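Local coordinates for glutathione S-transferase (Natrialba magadii ATCC 43099, PDB 6GZF), which is a Xi-class glutathione transferase of the glutathionyl-hydroquinone reductase type, probably reducing glutathionyl-hydroquinones to hydroquinones with glutathione, which is oxidised to glutathione disulfide, at the interface of chains A and B. Coordinates in Å, arbitrary orientation; residue numbers count along the deposited sequence, not the author numbering. Chains: chain A/B, Glutathione S-transferase.

Contact 1 and contact 2 are neighbouring parts of one two-fold symmetric interface, the centres of their C-alpha atoms about 14 Å apart. The adjacent residues 255 and 256, just past helix 250-254, join them: the histidine belongs to contact 2 and the threonine to contact 1. They also share a water, water 1 of contact 1 being the same molecule as water 3 of contact 2, which lies among the two threonine hydroxyls and the two histidine rings. Contact 1 combines methionine packing with hydrated polar contacts, whereas contact 2 is rich in rings and charges. Together they are likely to contribute to holding a dimer, the subunit arrangement common among glutathione transferases.

Contact 1: the interface of chains A and B. Residues chain A 256, 298, 305, 309, 311; chain B 256, 259, 261.
B:Met259 reaches into chain A with its terminal methyl, a worked example of a flexible thioether filling a mixed polar and apolar socket. Its side chain is extended beyond CG (chi2 -173°, chi3 171°), which carries CE to the amide of A:Asn305, 3.6 Å from that residue's CG. The same methyl meets the edge of the A:Tyr298 ring, in its plane, with CE 3.6 Å from CE1. Behind it, SD lies 3.9 Å from A:Ala311 CB, and nearer the root CG touches the A:Thr256 methyl CG2. The socket wall is braced within chain A: A:Asn305 ND2 donates to A:Tyr298 O at 3.0 Å, on a lone pair in the carbonyl plane, and to A:Ile309 O from above that carbonyl's plane. An alanine in place of A:Asn305 would probably leave both carbonyls without this donor and open a gap beside the methionine methyl.

Against this close packing round the methionine, the other side is looser and bridged by water. B:Asn261 ND2 donates to the A:Thr256 hydroxyl OG1 at 2.9 Å, the acceptor tilted from the amide plane. Water 2 joins the same two groups, and water 1 connects A:Thr256 OG1, 2.6 Å away, with B:Thr256 OG1, 2.8 Å away.

In the fold, the methionine and asparagine of chain B come from the loop beyond helix 250-254, while their partners include the end of helix 290-299 and the stretch after it; the centre of the contact lies about 17 Å from A:Cys64, the predicted nucleophile.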
ATOM      1  N   THR A 256       2.585   0.919  -2.463  1.00 21.12           N
ATOM      2  CA  THR A 256       2.008   0.340  -1.254  1.00 18.76           C
ATOM      3  C   THR A 256       2.563   0.968   0.019  1.00 23.20           C
ATOM      4  O   THR A 256       1.808   1.468   0.854  1.00 31.12           O
ATOM      5  CB  THR A 256       2.249  -1.178  -1.197  1.00 19.02           C
ATOM      6  OG1 THR A 256       1.568  -1.811  -2.286  1.00 21.16           O
ATOM      7  CG2 THR A 256       1.737  -1.749   0.115  1.00 17.87           C
ATOM      8  N   TYR A 298      10.855  -1.222   3.653  1.00 24.80           N
ATOM      9  CA  TYR A 298       9.846  -1.893   4.468  1.00 21.18           C
ATOM     10  C   TYR A 298      10.287  -2.170   5.908  1.00 22.60           C
ATOM     11  O   TYR A 298       9.445  -2.423   6.768  1.00 27.61           O
ATOM     12  CB  TYR A 298       9.413  -3.205   3.804  1.00 15.90           C
ATOM     13  CG  TYR A 298       8.463  -3.014   2.638  1.00 19.57           C
ATOM     14  CD1 TYR A 298       7.127  -2.697   2.852  1.00 24.45           C
ATOM     15  CD2 TYR A 298       8.900  -3.157   1.327  1.00 18.71           C
ATOM     16  CE1 TYR A 298       6.255  -2.520   1.794  1.00 19.07           C
ATOM     17  CE2 TYR A 298       8.034  -2.982   0.262  1.00 21.08           C
ATOM     18  CZ  TYR A 298       6.713  -2.665   0.501  1.00 21.46           C
ATOM     19  OH  TYR A 298       5.848  -2.490  -0.554  1.00 20.36           O
ATOM     20  N   ASN A 305       5.785   1.742   8.687  1.00 37.47           N
ATOM     21  CA  ASN A 305       5.490   0.315   8.693  1.00 32.09           C
ATOM     22  C   ASN A 305       6.079  -0.351   9.936  1.00 34.20           C
ATOM     23  O   ASN A 305       7.139  -0.972   9.866  1.00 39.12           O
ATOM     24  CB  ASN A 305       6.034  -0.339   7.421  1.00 30.32           C
ATOM     25  CG  ASN A 305       5.583  -1.776   7.262  1.00 30.59           C
ATOM     26  OD1 ASN A 305       4.431  -2.111   7.536  1.00 39.36           O
ATOM     27  ND2 ASN A 305       6.492  -2.633   6.814  1.00 27.84           N
ATOM     28  N   ILE A 309       7.339  -5.529   8.019  1.00 32.06           N
ATOM     29  CA  ILE A 309       7.051  -6.646   7.129  1.00 29.06           C
ATOM     30  C   ILE A 309       7.319  -6.270   5.675  1.00 27.67           C
ATOM     31  O   ILE A 309       6.749  -5.309   5.160  1.00 25.81           O
ATOM     32  CB  ILE A 309       5.590  -7.119   7.265  1.00 29.58           C
ATOM     33  CG1 ILE A 309       5.347  -7.705   8.657  1.00 32.20           C
ATOM     34  CG2 ILE A 309       5.263  -8.150   6.194  1.00 27.33           C
ATOM     35  CD1 ILE A 309       6.277  -8.845   9.009  1.00 29.18           C
ATOM     36  N   ALA A 311       6.586  -6.407   2.141  1.00 19.14           N
ATOM     37  CA  ALA A 311       5.476  -6.779   1.274  1.00 27.98           C
ATOM     38  C   ALA A 311       5.979  -7.534   0.050  1.00 26.47           C
ATOM     39  O   ALA A 311       7.101  -7.315  -0.408  1.00 30.72           O
ATOM     40  CB  ALA A 311       4.689  -5.548   0.855  1.00 27.20           C
TER
ATOM     41  N   THR B 256      -3.521  -2.065  -0.564  1.00 23.05           N
ATOM     42  CA  THR B 256      -2.525  -1.135  -0.048  1.00 21.32           C
ATOM     43  C   THR B 256      -2.364  -1.223   1.467  1.00 23.31           C
ATOM     44  O   THR B 256      -1.275  -1.508   1.967  1.00 27.19           O
ATOM     45  CB  THR B 256      -2.879   0.313  -0.417  1.00 18.64           C
ATOM     46  OG1 THR B 256      -3.002   0.429  -1.840  1.00 22.96           O
ATOM     47  CG2 THR B 256      -1.799   1.259   0.071  1.00 14.18           C
ATOM     48  N   MET B 259      -1.401  -4.503   2.594  1.00 31.25           N
ATOM     49  CA  MET B 259      -0.254  -4.925   1.789  1.00 27.79           C
ATOM     50  C   MET B 259      -0.493  -6.211   0.997  1.00 32.89           C
ATOM     51  O   MET B 259       0.420  -7.016   0.819  1.00 31.05           O
ATOM     52  CB  MET B 259       0.980  -5.096   2.676  1.00 35.12           C
ATOM     53  CG  MET B 259       1.557  -3.792   3.200  1.00 25.78           C
ATOM     54  SD  MET B 259       3.124  -4.033   4.056  1.00 31.76           S
ATOM     55  CE  MET B 259       3.643  -2.337   4.302  1.00 42.87           C
ATOM     56  N   ASN B 261      -0.615  -6.686  -2.174  1.00 25.11           N
ATOM     57  CA  ASN B 261      -0.332  -5.908  -3.375  1.00 27.07           C
ATOM     58  C   ASN B 261       0.295  -6.686  -4.529  1.00 28.78           C
ATOM     59  O   ASN B 261       1.121  -6.147  -5.264  1.00 33.56           O
ATOM     60  CB  ASN B 261       0.585  -4.740  -3.012  1.00 26.32           C
ATOM     61  CG  ASN B 261       1.913  -5.199  -2.438  1.00 28.32           C
ATOM     62  OD1 ASN B 261       2.033  -6.318  -1.940  1.00 27.00           O
ATOM     63  ND2 ASN B 261       2.918  -4.332  -2.504  1.00 27.06           N
TER
HETATM   64  O   HOH W   1      -0.737  -0.816  -2.841  1.00 23.37           O
HETATM   65  O   HOH W   2       3.700  -1.899  -4.021  1.00 26.65           O

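Contact 2: the interface of chains A and B. Residues chain A 255, 264, 266-267; chain B 255, 264, 266-267.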
ATOM      1  N   HIS A 255       4.030   2.488  -4.325  1.00 20.43           N
ATOM      2  CA  HIS A 255       2.598   2.265  -4.487  1.00 19.80           C
ATOM      3  C   HIS A 255       1.927   1.817  -3.188  1.00 25.19           C
ATOM      4  O   HIS A 255       0.838   2.283  -2.849  1.00 20.25           O
ATOM      5  CB  HIS A 255       2.361   1.228  -5.586  1.00 23.28           C
ATOM      6  CG  HIS A 255       0.922   1.048  -5.956  1.00 21.62           C
ATOM      7  ND1 HIS A 255       0.016   0.410  -5.138  1.00 21.82           N
ATOM      8  CD2 HIS A 255       0.235   1.414  -7.064  1.00 22.24           C
ATOM      9  CE1 HIS A 255      -1.167   0.392  -5.723  1.00 26.04           C
ATOM     10  NE2 HIS A 255      -1.062   0.997  -6.894  1.00 27.71           N
ATOM     11  N   TYR A 264      -0.919   1.440 -10.873  1.00 30.11           N
ATOM     12  CA  TYR A 264       0.368   0.807 -11.134  1.00 26.62           C
ATOM     13  C   TYR A 264       1.077   1.533 -12.270  1.00 21.78           C
ATOM     14  O   TYR A 264       0.431   2.064 -13.172  1.00 27.47           O
ATOM     15  CB  TYR A 264       0.189  -0.669 -11.499  1.00 26.73           C
ATOM     16  CG  TYR A 264       0.168  -1.630 -10.331  1.00 26.59           C
ATOM     17  CD1 TYR A 264       1.049  -1.487  -9.267  1.00 26.27           C
ATOM     18  CD2 TYR A 264      -0.724  -2.695 -10.305  1.00 22.95           C
ATOM     19  CE1 TYR A 264       1.034  -2.372  -8.204  1.00 23.82           C
ATOM     20  CE2 TYR A 264      -0.746  -3.584  -9.247  1.00 25.63           C
ATOM     21  CZ  TYR A 264       0.134  -3.419  -8.199  1.00 25.69           C
ATOM     22  OH  TYR A 264       0.112  -4.305  -7.146  1.00 28.83           O
ATOM     23  N   ARG A 266       2.836  -0.174 -14.231  1.00 24.62           N
ATOM     24  CA  ARG A 266       2.656  -1.193 -15.259  1.00 25.31           C
ATOM     25  C   ARG A 266       1.289  -1.095 -15.937  1.00 20.35           C
ATOM     26  O   ARG A 266       1.051  -1.741 -16.956  1.00 16.58           O
ATOM     27  CB  ARG A 266       2.844  -2.592 -14.667  1.00 24.60           C
ATOM     28  CG  ARG A 266       1.653  -3.109 -13.876  1.00 23.09           C
ATOM     29  CD  ARG A 266       1.862  -4.557 -13.462  1.00 21.30           C
ATOM     30  NE  ARG A 266       0.766  -5.063 -12.639  1.00 23.55           N
ATOM     31  CZ  ARG A 266       0.747  -6.269 -12.083  1.00 21.97           C
ATOM     32  NH1 ARG A 266       1.765  -7.100 -12.262  1.00 24.91           N
ATOM     33  NH2 ARG A 266      -0.290  -6.648 -11.348  1.00 24.24           N
ATOM     34  N   GLU A 267       0.396  -0.290 -15.370  1.00 22.15           N
ATOM     35  CA  GLU A 267      -0.927  -0.095 -15.952  1.00 21.41           C
ATOM     36  C   GLU A 267      -0.932   1.039 -16.975  1.00 24.65           C
ATOM     37  O   GLU A 267      -1.863   1.159 -17.771  1.00 29.66           O
ATOM     38  CB  GLU A 267      -1.961   0.179 -14.860  1.00 19.35           C
ATOM     39  CG  GLU A 267      -2.390  -1.057 -14.089  1.00 25.61           C
ATOM     40  CD  GLU A 267      -3.576  -0.795 -13.180  1.00 27.75           C
ATOM     41  OE1 GLU A 267      -3.428  -0.015 -12.215  1.00 26.11           O
ATOM     42  OE2 GLU A 267      -4.656  -1.370 -13.432  1.00 24.93           O
TER
ATOM     43  N   HIS B 255      -5.501  -4.126  -0.734  1.00 29.17           N
ATOM     44  CA  HIS B 255      -4.318  -4.114  -1.585  1.00 25.67           C
ATOM     45  C   HIS B 255      -3.190  -3.282  -0.981  1.00 26.19           C
ATOM     46  O   HIS B 255      -2.050  -3.736  -0.886  1.00 28.66           O
ATOM     47  CB  HIS B 255      -4.680  -3.581  -2.975  1.00 25.06           C
ATOM     48  CG  HIS B 255      -3.555  -3.636  -3.960  1.00 27.52           C
ATOM     49  ND1 HIS B 255      -2.523  -2.722  -3.966  1.00 33.64           N
ATOM     50  CD2 HIS B 255      -3.307  -4.491  -4.981  1.00 31.69           C
ATOM     51  CE1 HIS B 255      -1.686  -3.014  -4.945  1.00 29.24           C
ATOM     52  NE2 HIS B 255      -2.137  -4.082  -5.576  1.00 28.21           N
ATOM     53  N   TYR B 264      -4.056  -5.940  -8.576  1.00 31.73           N
ATOM     54  CA  TYR B 264      -5.377  -5.334  -8.447  1.00 27.58           C
ATOM     55  C   TYR B 264      -6.477  -6.338  -8.775  1.00 33.12           C
ATOM     56  O   TYR B 264      -6.268  -7.258  -9.562  1.00 35.99           O
ATOM     57  CB  TYR B 264      -5.512  -4.124  -9.375  1.00 33.57           C
ATOM     58  CG  TYR B 264      -5.014  -2.811  -8.812  1.00 31.15           C
ATOM     59  CD1 TYR B 264      -5.119  -2.520  -7.457  1.00 31.39           C
ATOM     60  CD2 TYR B 264      -4.457  -1.852  -9.647  1.00 28.96           C
ATOM     61  CE1 TYR B 264      -4.671  -1.313  -6.950  1.00 29.37           C
ATOM     62  CE2 TYR B 264      -4.007  -0.648  -9.151  1.00 28.45           C
ATOM     63  CZ  TYR B 264      -4.115  -0.381  -7.803  1.00 33.08           C
ATOM     64  OH  TYR B 264      -3.667   0.823  -7.311  1.00 35.88           O
ATOM     65  N   ARG B 266      -9.111  -5.293 -10.287  1.00 27.53           N
ATOM     66  CA  ARG B 266      -9.474  -4.800 -11.611  1.00 33.41           C
ATOM     67  C   ARG B 266      -8.538  -5.336 -12.692  1.00 33.76           C
ATOM     68  O   ARG B 266      -8.859  -5.288 -13.879  1.00 29.56           O
ATOM     69  CB  ARG B 266      -9.474  -3.269 -11.637  1.00 32.68           C
ATOM     70  CG  ARG B 266      -8.091  -2.635 -11.720  1.00 27.23           C
ATOM     71  CD  ARG B 266      -8.189  -1.135 -11.960  1.00 26.82           C
ATOM     72  NE  ARG B 266      -6.920  -0.453 -11.724  1.00 30.35           N
ATOM     73  CZ  ARG B 266      -6.744   0.860 -11.839  1.00 27.93           C
ATOM     74  NH1 ARG B 266      -7.758   1.639 -12.191  1.00 32.36           N
ATOM     75  NH2 ARG B 266      -5.554   1.395 -11.604  1.00 27.35           N
ATOM     76  N   GLU B 267      -7.382  -5.848 -12.277  1.00 32.55           N
ATOM     77  CA  GLU B 267      -6.399  -6.376 -13.215  1.00 33.05           C
ATOM     78  C   GLU B 267      -6.710  -7.810 -13.635  1.00 38.36           C
ATOM     79  O   GLU B 267      -6.006  -8.387 -14.464  1.00 45.07           O
ATOM     80  CB  GLU B 267      -4.995  -6.307 -12.610  1.00 31.22           C
ATOM     81  CG  GLU B 267      -4.325  -4.950 -12.742  1.00 26.41           C
ATOM     82  CD  GLU B 267      -2.929  -4.930 -12.153  1.00 27.19           C
ATOM     83  OE1 GLU B 267      -2.722  -5.547 -11.086  1.00 24.60           O
ATOM     84  OE2 GLU B 267      -2.035  -4.302 -12.759  1.00 24.05           O
TER
HETATM   85  O   HOH W   3      -0.737  -0.816  -2.841  1.00 23.37           O
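A:His255 and B:Tyr264 meet across the two-fold axis, and B:His255 and A:Tyr264 repeat the pairing, in the C-terminal domain of the glutathione transferase family; the patch exemplifies how an axis pairs contacts, though not every pair is identical.

Hydrogen bonds come first. A:His255 NE2 donates to the phenol OH of B:Tyr264 at 2.6 Å, and B:His255 NE2 to A:Tyr264 OH at 2.8 Å, each hydroxyl lying in the plane of the imidazole. With CG anti to the backbone N (chi1 -173° in A:His255), the imidazole is carried toward chain B, and chi2 (-72°) turns ND1 to the shared water 3, 2.7 Å from A:His255 ND1. This water bridges the two ND1 atoms.

Among the aromatic contacts, the two imidazoles pack edge-to-face at 69°, and each forms a similar edge-to-face pair with the opposing tyrosine. Within its own chain, each tyrosine sets CE1 over the centre of a histidine face.

Salt bridges border the rings. A:Arg266 takes B:Glu267 side-on: NE reaches OE2 at 2.9 Å, while NH2 reaches OE1 at 2.7 Å from above the carboxylate plane. The twin is less regular, with B:Arg266 NH2 donating to A:Glu267 OE1 at 2.6 Å, on the syn side but well out of the carboxylate plane, and NE pointing its N-H elsewhere. B:Glu267 OE1 also accepts from B:Tyr264 N, which approaches from the face opposite A:Arg266 NH2 and ties the carboxylate to its own loop.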